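Local coordinates for mandelate racemase/muconate lactonizing enzyme-like protein (Rubrobacter xylanophilus DSM 9941, PDB 2QQ6), which binds magnesium and, as a member of the mandelate racemase/muconate lactonizing group of the enolase superfamily, may act as a lyase, at residues Ala167-Asp173 and Glu212-His218; Ser149-Ile154 and Ala198-Ala202; Leu114-Arg119 and Val332-Ser337; Thr326-His331 and His368-Thr372; Tyr70-Arg74 and Ile88-Ile94. All blocks are in the same frame, centred on the assembly; numbering follows the deposited sequence.

Contact 1 of 5, residues Ala167-Asp173 and Glu212-His218; sequences AIKLDVD and EVAIDMH. With MG (magnesium ion), chain D.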
# COMPACT_ATOMS: atom_id res chain seq x y z
N ALA B 167 1.83 -32.33 2.08
CA ALA B 167 0.98 -31.18 1.82
C ALA B 167 1.47 -30.53 0.52
O ALA B 167 2.59 -30.01 0.44
CB ALA B 167 1.06 -30.20 2.97
N ILE B 168 0.62 -30.56 -0.50
CA ILE B 168 0.96 -30.02 -1.81
C ILE B 168 0.10 -28.84 -2.23
O ILE B 168 -1.09 -28.81 -1.91
CB ILE B 168 0.82 -31.16 -2.86
CG1 ILE B 168 2.14 -31.89 -3.01
CG2 ILE B 168 0.35 -30.61 -4.19
CD1 ILE B 168 2.72 -32.39 -1.70
N LYS B 169 0.68 -27.88 -2.95
CA LYS B 169 -0.08 -26.72 -3.44
C LYS B 169 -0.00 -26.65 -4.97
O LYS B 169 1.07 -26.82 -5.55
CB LYS B 169 0.44 -25.41 -2.85
CG LYS B 169 -0.35 -24.17 -3.30
CD LYS B 169 0.31 -22.90 -2.75
CE LYS B 169 -0.61 -21.67 -2.81
NZ LYS B 169 -0.10 -20.53 -1.98
N LEU B 170 -1.14 -26.37 -5.61
CA LEU B 170 -1.22 -26.31 -7.07
C LEU B 170 -2.03 -25.17 -7.68
O LEU B 170 -3.02 -24.72 -7.09
CB LEU B 170 -1.79 -27.63 -7.58
CG LEU B 170 -0.74 -28.49 -8.26
CD1 LEU B 170 -1.16 -29.94 -8.20
CD2 LEU B 170 -0.54 -28.00 -9.70
N ASP B 171 -1.61 -24.73 -8.87
CA ASP B 171 -2.30 -23.66 -9.59
C ASP B 171 -3.26 -24.21 -10.61
O ASP B 171 -3.11 -25.34 -11.05
CB ASP B 171 -1.31 -22.77 -10.34
CG ASP B 171 -0.37 -22.04 -9.42
OD1 ASP B 171 -0.74 -21.79 -8.25
OD2 ASP B 171 0.75 -21.69 -9.87
N VAL B 172 -4.24 -23.40 -11.00
CA VAL B 172 -5.23 -23.82 -11.98
C VAL B 172 -5.75 -22.67 -12.84
O VAL B 172 -6.81 -22.77 -13.46
CB VAL B 172 -6.44 -24.53 -11.32
CG1 VAL B 172 -5.97 -25.77 -10.60
CG2 VAL B 172 -7.14 -23.60 -10.37
N ASP B 173 -4.98 -21.57 -12.88
CA ASP B 173 -5.35 -20.41 -13.68
C ASP B 173 -4.40 -20.19 -14.87
O ASP B 173 -3.17 -20.26 -14.75
CB ASP B 173 -5.40 -19.14 -12.80
CG ASP B 173 -4.04 -18.75 -12.22
OD1 ASP B 173 -3.46 -19.55 -11.47
OD2 ASP B 173 -3.55 -17.63 -12.50
N GLU B 212 -2.27 -34.06 1.65
CA GLU B 212 -3.14 -32.90 1.58
C GLU B 212 -2.82 -31.95 0.42
O GLU B 212 -1.69 -31.47 0.26
CB GLU B 212 -3.12 -32.16 2.90
CG GLU B 212 -3.70 -32.98 4.03
CD GLU B 212 -4.06 -32.14 5.23
OE1 GLU B 212 -3.15 -31.63 5.90
OE2 GLU B 212 -5.27 -31.99 5.49
N VAL B 213 -3.82 -31.69 -0.39
CA VAL B 213 -3.62 -30.81 -1.53
C VAL B 213 -4.53 -29.59 -1.57
O VAL B 213 -5.75 -29.69 -1.52
CB VAL B 213 -3.74 -31.62 -2.85
CG1 VAL B 213 -4.88 -32.60 -2.76
CG2 VAL B 213 -3.92 -30.68 -4.02
N ALA B 214 -3.89 -28.43 -1.67
CA ALA B 214 -4.59 -27.15 -1.75
C ALA B 214 -4.35 -26.58 -3.15
O ALA B 214 -3.35 -26.89 -3.78
CB ALA B 214 -4.07 -26.19 -0.68
N ILE B 215 -5.29 -25.75 -3.60
CA ILE B 215 -5.27 -25.16 -4.95
C ILE B 215 -5.42 -23.63 -4.99
O ILE B 215 -6.34 -23.07 -4.39
CB ILE B 215 -6.38 -25.81 -5.79
CG1 ILE B 215 -6.03 -27.28 -6.02
CG2 ILE B 215 -6.60 -25.03 -7.08
CD1 ILE B 215 -7.11 -28.06 -6.74
N ASP B 216 -4.53 -22.97 -5.72
CA ASP B 216 -4.54 -21.51 -5.83
C ASP B 216 -5.17 -21.07 -7.15
O ASP B 216 -4.90 -21.66 -8.19
CB ASP B 216 -3.11 -20.97 -5.77
CG ASP B 216 -3.04 -19.49 -5.43
OD1 ASP B 216 -3.99 -18.73 -5.72
OD2 ASP B 216 -1.99 -19.06 -4.90
N MSE B 217 -6.00 -20.04 -7.09
CA MSE B 217 -6.64 -19.48 -8.27
C MSE B 217 -6.10 -18.09 -8.59
O MSE B 217 -6.55 -17.43 -9.51
CB MSE B 217 -8.15 -19.40 -8.08
CG MSE B 217 -8.83 -20.74 -7.94
SE MSE B 217 -10.82 -20.64 -8.17
CE MSE B 217 -11.36 -20.83 -6.33
N HIS B 218 -5.13 -17.65 -7.79
CA HIS B 218 -4.50 -16.35 -7.96
C HIS B 218 -5.49 -15.21 -8.16
O HIS B 218 -5.20 -14.25 -8.87
CB HIS B 218 -3.49 -16.41 -9.10
CG HIS B 218 -2.25 -17.18 -8.75
ND1 HIS B 218 -1.80 -18.25 -9.50
CD2 HIS B 218 -1.43 -17.10 -7.67
CE1 HIS B 218 -0.76 -18.79 -8.89
NE2 HIS B 218 -0.51 -18.12 -7.78
MG MG D . -0.81 -17.67 -3.60
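With CG of Asp216 turned opposite its own backbone N (chi1 -162°) and Lys169 fully extended from a similarly placed CG (chi1 -178°), both side chains rise from one face of the parallel barrel sheet of this enolase-superfamily domain. Strands 167-171 and 212-216 are neighbours in that barrel, joined by a beta-alpha-beta crossover through helix 190-207, and they stay in register from Ala167 beside Glu212 to Asp171 beside Asp216. Four good main-chain hydrogen bonds hold them, beginning with Ile168 N to Glu212 O (2.6 Å) and ending with Asp216 N to Leu170 O (2.7 Å). The metal site lies at the C-terminal ends of the strands, as is usual for such barrels. There Asp216 OD2 binds the magnesium ion at 2.2 Å, Glu242 and Glu268 supplying the other protein ligands. Lys169 passes at a slant to the aspartate, its CE 3.6 Å from Asp216 OD2, and carries NZ on to a salt bridge with Glu242 and a hydrogen bond with Tyr125 OH. On the side away from the metal, Val172 CG2 meets Ile215 CG2 at 3.6 Å, and both side chains touch helix 190-207. Asp216 OD1 takes the backbone N of His218 at 2.6 Å from above the carboxylate plane, an Asx turn just past the strand. His218 ND1 meets Asp173 OD1, 2.9 Å away, on the syn side and 27° out of the carboxylate plane.

Contact 2 of 5, residues Ser149-Ile154 and Ala198-Ala202; sequences SNEEYI and ARVAA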
# COMPACT_ATOMS: atom_id res chain seq x y z
N SER B 149 0.60 -31.63 -19.82
CA SER B 149 1.21 -30.97 -18.67
C SER B 149 0.90 -31.78 -17.41
O SER B 149 1.74 -31.91 -16.52
CB SER B 149 0.66 -29.56 -18.53
OG SER B 149 0.68 -28.88 -19.78
N ASN B 150 -0.31 -32.32 -17.35
CA ASN B 150 -0.74 -33.12 -16.22
C ASN B 150 0.36 -34.06 -15.78
O ASN B 150 0.57 -34.28 -14.59
CB ASN B 150 -1.98 -33.90 -16.62
CG ASN B 150 -3.05 -33.01 -17.19
OD1 ASN B 150 -3.81 -32.37 -16.44
ND2 ASN B 150 -3.10 -32.92 -18.52
N GLU B 151 1.06 -34.62 -16.76
CA GLU B 151 2.17 -35.53 -16.49
C GLU B 151 3.19 -34.78 -15.62
O GLU B 151 3.44 -35.15 -14.47
CB GLU B 151 2.86 -35.97 -17.80
CG GLU B 151 2.13 -37.01 -18.65
CD GLU B 151 2.94 -37.44 -19.90
OE1 GLU B 151 4.14 -37.80 -19.77
OE2 GLU B 151 2.39 -37.44 -21.02
N GLU B 152 3.75 -33.71 -16.18
CA GLU B 152 4.74 -32.90 -15.49
C GLU B 152 4.34 -32.57 -14.06
O GLU B 152 5.16 -32.60 -13.15
CB GLU B 152 4.99 -31.60 -16.27
CG GLU B 152 5.76 -31.76 -17.59
CD GLU B 152 5.03 -32.63 -18.61
OE1 GLU B 152 3.85 -32.34 -18.90
OE2 GLU B 152 5.65 -33.60 -19.13
N TYR B 153 3.07 -32.26 -13.85
CA TYR B 153 2.63 -31.92 -12.52
C TYR B 153 2.58 -33.10 -11.57
O TYR B 153 2.95 -32.97 -10.40
CB TYR B 153 1.29 -31.17 -12.57
CG TYR B 153 1.45 -29.82 -13.23
CD1 TYR B 153 1.39 -29.70 -14.62
CD2 TYR B 153 1.83 -28.70 -12.48
CE1 TYR B 153 1.70 -28.50 -15.24
CE2 TYR B 153 2.14 -27.50 -13.10
CZ TYR B 153 2.08 -27.41 -14.48
OH TYR B 153 2.43 -26.24 -15.11
N ILE B 154 2.14 -34.25 -12.06
CA ILE B 154 2.09 -35.43 -11.21
C ILE B 154 3.53 -35.80 -10.80
O ILE B 154 3.78 -36.28 -9.69
CB ILE B 154 1.42 -36.62 -11.95
CG1 ILE B 154 -0.01 -36.26 -12.34
CG2 ILE B 154 1.38 -37.84 -11.05
CD1 ILE B 154 -0.80 -37.42 -12.94
N ALA B 198 -9.64 -31.07 -14.60
CA ALA B 198 -8.83 -32.17 -15.06
C ALA B 198 -7.51 -32.15 -14.33
O ALA B 198 -7.04 -33.19 -13.85
CB ALA B 198 -8.60 -32.07 -16.56
N ARG B 199 -6.90 -30.97 -14.23
CA ARG B 199 -5.63 -30.84 -13.55
C ARG B 199 -5.80 -31.34 -12.13
O ARG B 199 -4.99 -32.12 -11.62
CB ARG B 199 -5.16 -29.38 -13.55
CG ARG B 199 -3.82 -29.16 -12.83
CD ARG B 199 -2.70 -30.06 -13.39
NE ARG B 199 -2.32 -29.72 -14.76
CZ ARG B 199 -1.82 -28.53 -15.12
NH1 ARG B 199 -1.64 -27.58 -14.20
NH2 ARG B 199 -1.51 -28.30 -16.39
N VAL B 200 -6.88 -30.90 -11.50
CA VAL B 200 -7.15 -31.30 -10.13
C VAL B 200 -7.25 -32.82 -10.06
O VAL B 200 -6.44 -33.47 -9.40
CB VAL B 200 -8.44 -30.64 -9.61
CG1 VAL B 200 -8.57 -30.84 -8.11
CG2 VAL B 200 -8.43 -29.16 -9.92
N ALA B 201 -8.22 -33.39 -10.76
CA ALA B 201 -8.41 -34.85 -10.73
C ALA B 201 -7.12 -35.64 -10.90
O ALA B 201 -6.81 -36.53 -10.12
CB ALA B 201 -9.41 -35.25 -11.79
N ALA B 202 -6.36 -35.28 -11.93
CA ALA B 202 -5.11 -35.93 -12.27
C ALA B 202 -4.13 -36.01 -11.12
O ALA B 202 -3.49 -37.04 -10.90
CB ALA B 202 -4.45 -35.20 -13.42
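Around Asn150 and Arg199, whose CA atoms lie 6.0 Å apart, the short helical segments 149-154 and 198-202 pass with their axes 9.9 Å apart and their N-to-C directions at 41°. They belong to helices 149-162 and 190-207, two outer helices of the enolase-type barrel, and the contact illustrates how one long, charged side chain can bridge such a pair. Arg199 sends CG away opposite its backbone N (chi1 179°), then bends twice, at chi2 and chi3, which lays the guanidinium on the ring of Tyr153. The two planes are only 14° from parallel and their centres 3.8 Å apart, so this is a stacked cation-pi contact, with NH1 above the middle of the ring. CB of Ser149 lies 3.3 Å from Arg199 NH2, while OG of Ser149 is hydrogen-bonded to Leu144 O. Farther along the helices the contact is simpler: CD1 of Ile154 reaches the backbone O of Ala202 at 3.4 Å and also approaches the methyl of that alanine. At the edge of the guanidinium, near its plane, Arg199 NE makes a weak, long hydrogen bond of 3.5 Å to Asn150 OD1.

Contact 3 of 5, residues Leu114-Arg119 and Val332-Ser337; sequences LGGAFR and VCAAVS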
# COMPACT_ATOMS: atom_id res chain seq x y z
N LEU B 114 8.38 -14.04 21.63
CA LEU B 114 7.02 -13.94 21.13
C LEU B 114 6.03 -14.70 22.01
O LEU B 114 4.98 -15.14 21.54
CB LEU B 114 6.95 -14.45 19.70
CG LEU B 114 7.80 -13.64 18.72
CD1 LEU B 114 7.70 -14.22 17.32
CD2 LEU B 114 7.35 -12.18 18.73
N GLY B 115 6.37 -14.85 23.29
CA GLY B 115 5.49 -15.53 24.21
C GLY B 115 5.83 -16.98 24.50
O GLY B 115 5.29 -17.56 25.44
N GLY B 116 6.72 -17.57 23.71
CA GLY B 116 7.08 -18.96 23.95
C GLY B 116 6.63 -19.90 22.84
O GLY B 116 5.96 -19.48 21.89
N ALA B 117 6.98 -21.17 22.97
CA ALA B 117 6.65 -22.14 21.94
C ALA B 117 5.63 -23.18 22.35
O ALA B 117 5.65 -23.68 23.48
CB ALA B 117 7.93 -22.84 21.48
N PHE B 118 4.73 -23.49 21.42
CA PHE B 118 3.69 -24.49 21.62
C PHE B 118 4.22 -25.78 21.01
O PHE B 118 3.92 -26.88 21.48
CB PHE B 118 2.38 -24.07 20.94
CG PHE B 118 1.65 -22.97 21.64
CD1 PHE B 118 2.11 -21.66 21.58
CD2 PHE B 118 0.52 -23.25 22.40
CE1 PHE B 118 1.45 -20.65 22.27
CE2 PHE B 118 -0.14 -22.23 23.10
CZ PHE B 118 0.32 -20.94 23.03
N ARG B 119 5.00 -25.63 19.94
CA ARG B 119 5.60 -26.75 19.23
C ARG B 119 7.01 -26.30 18.82
O ARG B 119 7.24 -25.12 18.55
CB ARG B 119 4.79 -27.11 17.99
CG ARG B 119 4.79 -26.04 16.90
CD ARG B 119 3.78 -26.35 15.81
NE ARG B 119 2.44 -26.48 16.37
CZ ARG B 119 1.76 -25.47 16.91
NH1 ARG B 119 2.29 -24.26 16.97
NH2 ARG B 119 0.56 -25.68 17.41
N VAL B 332 7.16 -17.71 14.48
CA VAL B 332 5.79 -17.29 14.71
C VAL B 332 4.89 -18.52 14.69
O VAL B 332 3.99 -18.64 15.52
CB VAL B 332 5.34 -16.27 13.64
CG1 VAL B 332 3.86 -15.96 13.78
CG2 VAL B 332 6.16 -14.99 13.78
N CYS B 333 5.14 -19.42 13.75
CA CYS B 333 4.37 -20.65 13.65
C CYS B 333 4.43 -21.43 14.97
O CYS B 333 3.51 -22.17 15.31
CB CYS B 333 4.91 -21.55 12.55
SG CYS B 333 4.73 -20.89 10.90
N ALA B 334 5.52 -21.24 15.71
CA ALA B 334 5.72 -21.94 16.96
C ALA B 334 4.98 -21.32 18.13
O ALA B 334 4.48 -22.02 19.00
CB ALA B 334 7.20 -22.00 17.27
N ALA B 335 4.93 -19.99 18.14
CA ALA B 335 4.30 -19.21 19.21
C ALA B 335 2.78 -19.08 19.16
O ALA B 335 2.20 -18.30 19.92
CB ALA B 335 4.93 -17.82 19.24
N VAL B 336 2.12 -19.83 18.29
CA VAL B 336 0.67 -19.73 18.19
C VAL B 336 0.03 -21.10 18.16
O VAL B 336 0.51 -22.00 17.48
CB VAL B 336 0.28 -18.94 16.93
CG1 VAL B 336 0.78 -17.51 17.05
CG2 VAL B 336 0.85 -19.60 15.70
N SER B 337 -1.08 -21.23 18.89
CA SER B 337 -1.78 -22.51 18.98
C SER B 337 -2.49 -22.96 17.70
O SER B 337 -2.64 -24.16 17.46
CB SER B 337 -2.81 -22.47 20.12
OG SER B 337 -4.08 -22.04 19.65
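Gly116, Phe118 and Arg119 lay an irregular connection over Ala334, Ala335 and Val336, where helix 323-334 ends and the chain leaves it. The connection leads from helix 86-106 of the N-terminal capping domain into strand 121-127 of the barrel, so the linker between the two domains of the enolase-superfamily fold packs on a barrel helix. Two hydrogen bonds take up carbonyls here, one in the last residue of the helix and one just beyond it. Phe118 N reaches Ala334 O at 2.8 Å and nearly straight (168°), although the donor stands somewhat off the carbonyl plane. Arg119 NH1 reaches Val336 O at 2.9 Å, with the acceptor lying in the guanidinium plane. Its side chain starts with CG lodged between the backbone N and the carbonyl carbon (chi1 67°) and folds again at chi3, which brings the guanidinium back over the exit from the helix. A weaker polar contact joins Ala335 CA to Gly116 O (3.2 Å), a CH···O approach.

Apolar packing fills the other end of the contact. Leu114 CD1 rests on Val332 CG2 at 3.9 Å, both side chains also touching Leu298 of helix 298-310, and Leu114 CB lies 4.0 Å from Ala335 CB. Aromatic packing is different in kind: the ring of Phe118 spreads one face over the peptide between Val336 and Ser337. Ser337 N sits 4.1 Å above the plane of the Phe118 ring, over its centre, while Ala334 O lies at the ring edge, in plane.

Contact 4 of 5, residues Thr326-His331 and His368-Thr372; sequences TVAAAH and HIELT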
# COMPACT_ATOMS: atom_id res chain seq x y z
N THR B 326 11.90 -17.41 5.73
CA THR B 326 11.28 -18.67 6.07
C THR B 326 11.43 -19.07 7.53
O THR B 326 10.44 -19.44 8.17
CB THR B 326 11.84 -19.79 5.22
OG1 THR B 326 11.68 -19.46 3.84
CG2 THR B 326 11.13 -21.10 5.53
N VAL B 327 12.64 -19.02 8.06
CA VAL B 327 12.82 -19.44 9.43
C VAL B 327 12.08 -18.55 10.41
O VAL B 327 11.43 -19.06 11.32
CB VAL B 327 14.30 -19.54 9.81
CG1 VAL B 327 14.43 -20.08 11.24
CG2 VAL B 327 15.01 -20.48 8.85
N ALA B 328 12.17 -17.24 10.22
CA ALA B 328 11.47 -16.30 11.10
C ALA B 328 9.99 -16.69 11.14
O ALA B 328 9.36 -16.71 12.19
CB ALA B 328 11.63 -14.88 10.59
N ALA B 329 9.46 -17.00 9.96
CA ALA B 329 8.07 -17.41 9.83
C ALA B 329 7.75 -18.57 10.77
O ALA B 329 6.67 -18.61 11.37
CB ALA B 329 7.81 -17.81 8.40
N ALA B 330 8.68 -19.51 10.88
CA ALA B 330 8.49 -20.68 11.75
C ALA B 330 8.50 -20.29 13.22
O ALA B 330 7.87 -20.94 14.04
CB ALA B 330 9.57 -21.71 11.48
N HIS B 331 9.23 -19.24 13.55
CA HIS B 331 9.26 -18.81 14.93
C HIS B 331 7.85 -18.44 15.36
O HIS B 331 7.40 -18.81 16.44
CB HIS B 331 10.20 -17.62 15.10
CG HIS B 331 11.60 -18.02 15.41
ND1 HIS B 331 11.95 -18.62 16.60
CD2 HIS B 331 12.72 -18.00 14.65
CE1 HIS B 331 13.23 -18.95 16.56
NE2 HIS B 331 13.71 -18.59 15.38
N HIS B 368 9.48 -30.67 7.40
CA HIS B 368 9.40 -29.99 8.67
C HIS B 368 10.62 -29.11 8.89
O HIS B 368 11.65 -29.28 8.24
CB HIS B 368 9.32 -31.00 9.81
CG HIS B 368 8.01 -31.72 9.90
ND1 HIS B 368 6.87 -31.15 10.43
CD2 HIS B 368 7.67 -32.99 9.57
CE1 HIS B 368 5.89 -32.04 10.43
NE2 HIS B 368 6.35 -33.16 9.91
N ILE B 369 10.50 -28.16 9.81
CA ILE B 369 11.63 -27.32 10.18
C ILE B 369 11.70 -27.43 11.69
O ILE B 369 10.72 -27.16 12.37
CB ILE B 369 11.42 -25.85 9.78
CG1 ILE B 369 11.55 -25.71 8.26
CG2 ILE B 369 12.44 -24.97 10.49
CD1 ILE B 369 11.63 -24.26 7.78
N GLU B 370 12.86 -27.86 12.21
CA GLU B 370 13.06 -28.02 13.65
C GLU B 370 13.69 -26.74 14.17
O GLU B 370 14.61 -26.21 13.56
CB GLU B 370 14.00 -29.19 13.91
CG GLU B 370 13.90 -29.81 15.29
CD GLU B 370 12.66 -30.69 15.43
OE1 GLU B 370 12.47 -31.59 14.58
OE2 GLU B 370 11.88 -30.47 16.39
N LEU B 371 13.21 -26.26 15.31
CA LEU B 371 13.76 -25.03 15.85
C LEU B 371 14.60 -25.18 17.10
O LEU B 371 14.21 -25.82 18.09
CB LEU B 371 12.66 -23.99 16.07
CG LEU B 371 12.57 -22.96 14.93
CD1 LEU B 371 11.59 -21.84 15.27
CD2 LEU B 371 13.97 -22.36 14.71
N THR B 372 15.77 -24.57 17.02
CA THR B 372 16.79 -24.56 18.05
C THR B 372 16.50 -23.57 19.17
O THR B 372 15.52 -22.83 19.11
CB THR B 372 18.15 -24.18 17.43
OG1 THR B 372 19.00 -23.61 18.44
CG2 THR B 372 17.96 -23.16 16.30
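One face of the imidazole of His331 is covered by a methyl of Leu371: CD1 stands 3.6 Å from the ring centroid and 15° off the ring normal, a clear CH-pi contact. That methyl is displaced somewhat toward ND1, at 3.5 Å from it, while Leu371 CD2 lies farther round toward His331 NE2, 3.8 Å from it, on the CE1 side of the ring. The ring also meets that of Tyr111, the planes about 25° apart, and its NE2 is hydrogen-bonded to Leu377 O, so the neighbouring ring and the hydrogen bond together limit its rotation. The leucine and histidine side chains cross at about a right angle, an arrangement that presents the branched end of the one to the flat side of the other.

The rest is apolar packing with no hydrogen bond between the segments. Leu371 CD1 reaches 4.3 Å from the methyl of Ala330, and CD2 lies 4.2 Å from Val327 CG1. One turn before Ala330, Thr326 holds its methyl, CG2, 3.9 Å from Ile369 CD1. With its CG2 opposite the backbone N, the OG1 of Thr326 turns beside that N and bonds to Ser322 O.

Every residue that touches here is buried. This is helix-on-sheet packing in the enolase-type barrel domain: strand 368-370 pairs antiparallel with strand 121-127 through Ile369 with Val122, and Ala330 also packs on Val122, so this face of helix 323-334 packs against two adjacent strands.

Contact 5 of 5, residues Tyr70-Arg74 and Ile88-Ile94; sequences YEKMR and ITALSGI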
# COMPACT_ATOMS: atom_id res chain seq x y z
N TYR B 70 8.09 -0.46 15.40
CA TYR B 70 7.28 -0.71 14.22
C TYR B 70 6.24 0.41 14.17
O TYR B 70 6.01 1.03 13.13
CB TYR B 70 6.59 -2.08 14.33
CG TYR B 70 5.62 -2.38 13.19
CD1 TYR B 70 6.06 -2.43 11.87
CD2 TYR B 70 4.27 -2.60 13.45
CE1 TYR B 70 5.16 -2.67 10.82
CE2 TYR B 70 3.37 -2.84 12.41
CZ TYR B 70 3.82 -2.87 11.10
OH TYR B 70 2.92 -3.08 10.07
N GLU B 71 5.63 0.67 15.32
CA GLU B 71 4.62 1.69 15.44
C GLU B 71 5.22 3.05 15.21
O GLU B 71 4.54 3.97 14.80
CB GLU B 71 3.99 1.63 16.82
CG GLU B 71 3.08 0.43 16.98
CD GLU B 71 1.93 0.45 15.98
OE1 GLU B 71 1.66 -0.61 15.38
OE2 GLU B 71 1.31 1.54 15.80
N LYS B 72 6.50 3.18 15.48
CA LYS B 72 7.19 4.45 15.27
C LYS B 72 7.23 4.69 13.77
O LYS B 72 6.82 5.75 13.28
CB LYS B 72 8.60 4.35 15.85
CG LYS B 72 9.57 5.46 15.46
CD LYS B 72 9.52 6.65 16.39
CE LYS B 72 10.73 7.57 16.18
NZ LYS B 72 12.02 6.94 16.59
N MSE B 73 7.70 3.69 13.03
CA MSE B 73 7.82 3.82 11.59
C MSE B 73 6.46 3.77 10.91
O MSE B 73 6.18 4.61 10.03
CB MSE B 73 8.70 2.70 11.03
CG MSE B 73 10.10 2.64 11.62
SE MSE B 73 11.06 1.07 10.90
CE MSE B 73 10.52 -0.25 12.25
N ARG B 74 5.64 2.81 11.30
CA ARG B 74 4.32 2.68 10.71
C ARG B 74 3.59 4.00 10.85
O ARG B 74 3.10 4.55 9.86
CB ARG B 74 3.52 1.57 11.39
CG ARG B 74 2.68 0.73 10.43
CD ARG B 74 1.52 0.11 11.18
NE ARG B 74 0.67 1.18 11.70
CZ ARG B 74 -0.04 1.10 12.81
NH1 ARG B 74 0.00 -0.02 13.53
NH2 ARG B 74 -0.76 2.13 13.22
N ILE B 88 4.83 -1.32 3.88
CA ILE B 88 4.58 -2.34 4.89
C ILE B 88 5.51 -3.55 4.72
O ILE B 88 6.05 -4.07 5.70
CB ILE B 88 3.10 -2.77 4.86
CG1 ILE B 88 2.21 -1.63 5.36
CG2 ILE B 88 2.89 -4.01 5.70
CD1 ILE B 88 2.49 -1.20 6.79
N THR B 89 5.70 -3.98 3.48
CA THR B 89 6.58 -5.11 3.21
C THR B 89 8.00 -4.74 3.61
O THR B 89 8.74 -5.58 4.10
CB THR B 89 6.60 -5.49 1.73
OG1 THR B 89 5.28 -5.90 1.33
CG2 THR B 89 7.59 -6.63 1.50
N ALA B 90 8.37 -3.48 3.37
CA ALA B 90 9.70 -2.99 3.72
C ALA B 90 9.89 -3.08 5.25
O ALA B 90 10.78 -3.78 5.74
CB ALA B 90 9.85 -1.57 3.25
N LEU B 91 9.06 -2.36 6.00
CA LEU B 91 9.15 -2.42 7.45
C LEU B 91 9.18 -3.87 7.94
O LEU B 91 9.81 -4.19 8.94
CB LEU B 91 7.96 -1.72 8.11
CG LEU B 91 7.66 -0.23 7.99
CD1 LEU B 91 6.45 0.05 8.85
CD2 LEU B 91 8.83 0.62 8.45
N SER B 92 8.47 -4.76 7.24
CA SER B 92 8.43 -6.15 7.66
C SER B 92 9.84 -6.72 7.80
O SER B 92 10.12 -7.48 8.73
CB SER B 92 7.64 -7.00 6.65
OG SER B 92 6.25 -6.69 6.67
N GLY B 93 10.71 -6.33 6.87
CA GLY B 93 12.09 -6.79 6.87
C GLY B 93 12.83 -6.20 8.05
O GLY B 93 13.44 -6.90 8.85
N ILE B 94 12.76 -4.88 8.15
CA ILE B 94 13.40 -4.19 9.25
C ILE B 94 12.90 -4.75 10.58
O ILE B 94 13.67 -4.87 11.53
CB ILE B 94 13.07 -2.71 9.23
CG1 ILE B 94 13.43 -2.12 7.87
CG2 ILE B 94 13.80 -2.01 10.37
CD1 ILE B 94 13.01 -0.68 7.70
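Leu91 is the centre of this contact, its two methyls dividing the work on the facing helix. CD1 reaches Tyr70 CE1 at 3.6 Å, obliquely to the ring, and lies against the CG of Arg74 at 4.1 Å, whereas CD2 packs on Met73 CB. Met73 is a selenomethionine whose chain bends at chi3 and slides past Leu91 in the opposite direction; SE lies against Leu91 CD2 as well and reaches Ile94 CD1 at 4.1 Å. One turn before Leu91 in the helix, Ile88 CD1 meets Tyr70 OH at 3.8 Å and also touches Arg74 CG, the Arg74 and Ile88 side chains running alongside each other.

Behind this first shell lie the torsions and polar bonds that accompany it. Tyr70 directs its ring toward the second helix because CG lies opposite the backbone N (chi1 175°). Arg74 turns its charged end away from the interface into a salt bridge, NH1 to Glu71 OE1 at 2.6 Å, and that glutamate is itself paired with Arg273 of the barrel domain. In the other helix Ser92 OG hydrogen-bonds to Ile88 O at 2.8 Å, from the face of the carbonyl opposite to that used by Ser92 N. Further out, Arg74 packs on Glu248 of the second subunit.

With segment axes 10.8 Å apart and directions 154° apart, helices 66-76 and 86-106 form an antiparallel pair of the kind found in the N-terminal capping domain of enolase-superfamily proteins.

The five contacts follow the two-domain plan of the enolase superfamily. Contact 5 closes first along the chain, inside the N-terminal capping domain. Contacts 1 and 2 alternate within the barrel range, both nested inside the loop of 212 residues closed by contact 3, which in turn crosses contact 4. Contacts 1 and 2 lie 12 Å apart between centres and touch through Ile215 and Val200, so the strands that reach the metal site are backed by outer helices. Contacts 3 and 4, their centres 11 Å apart, share one helix, 323-334, while contacts 1 and 4 reach the same sheet. Contact 5 has its centre about 30 Å from that of contact 1, on the opposite side of the chain's centre.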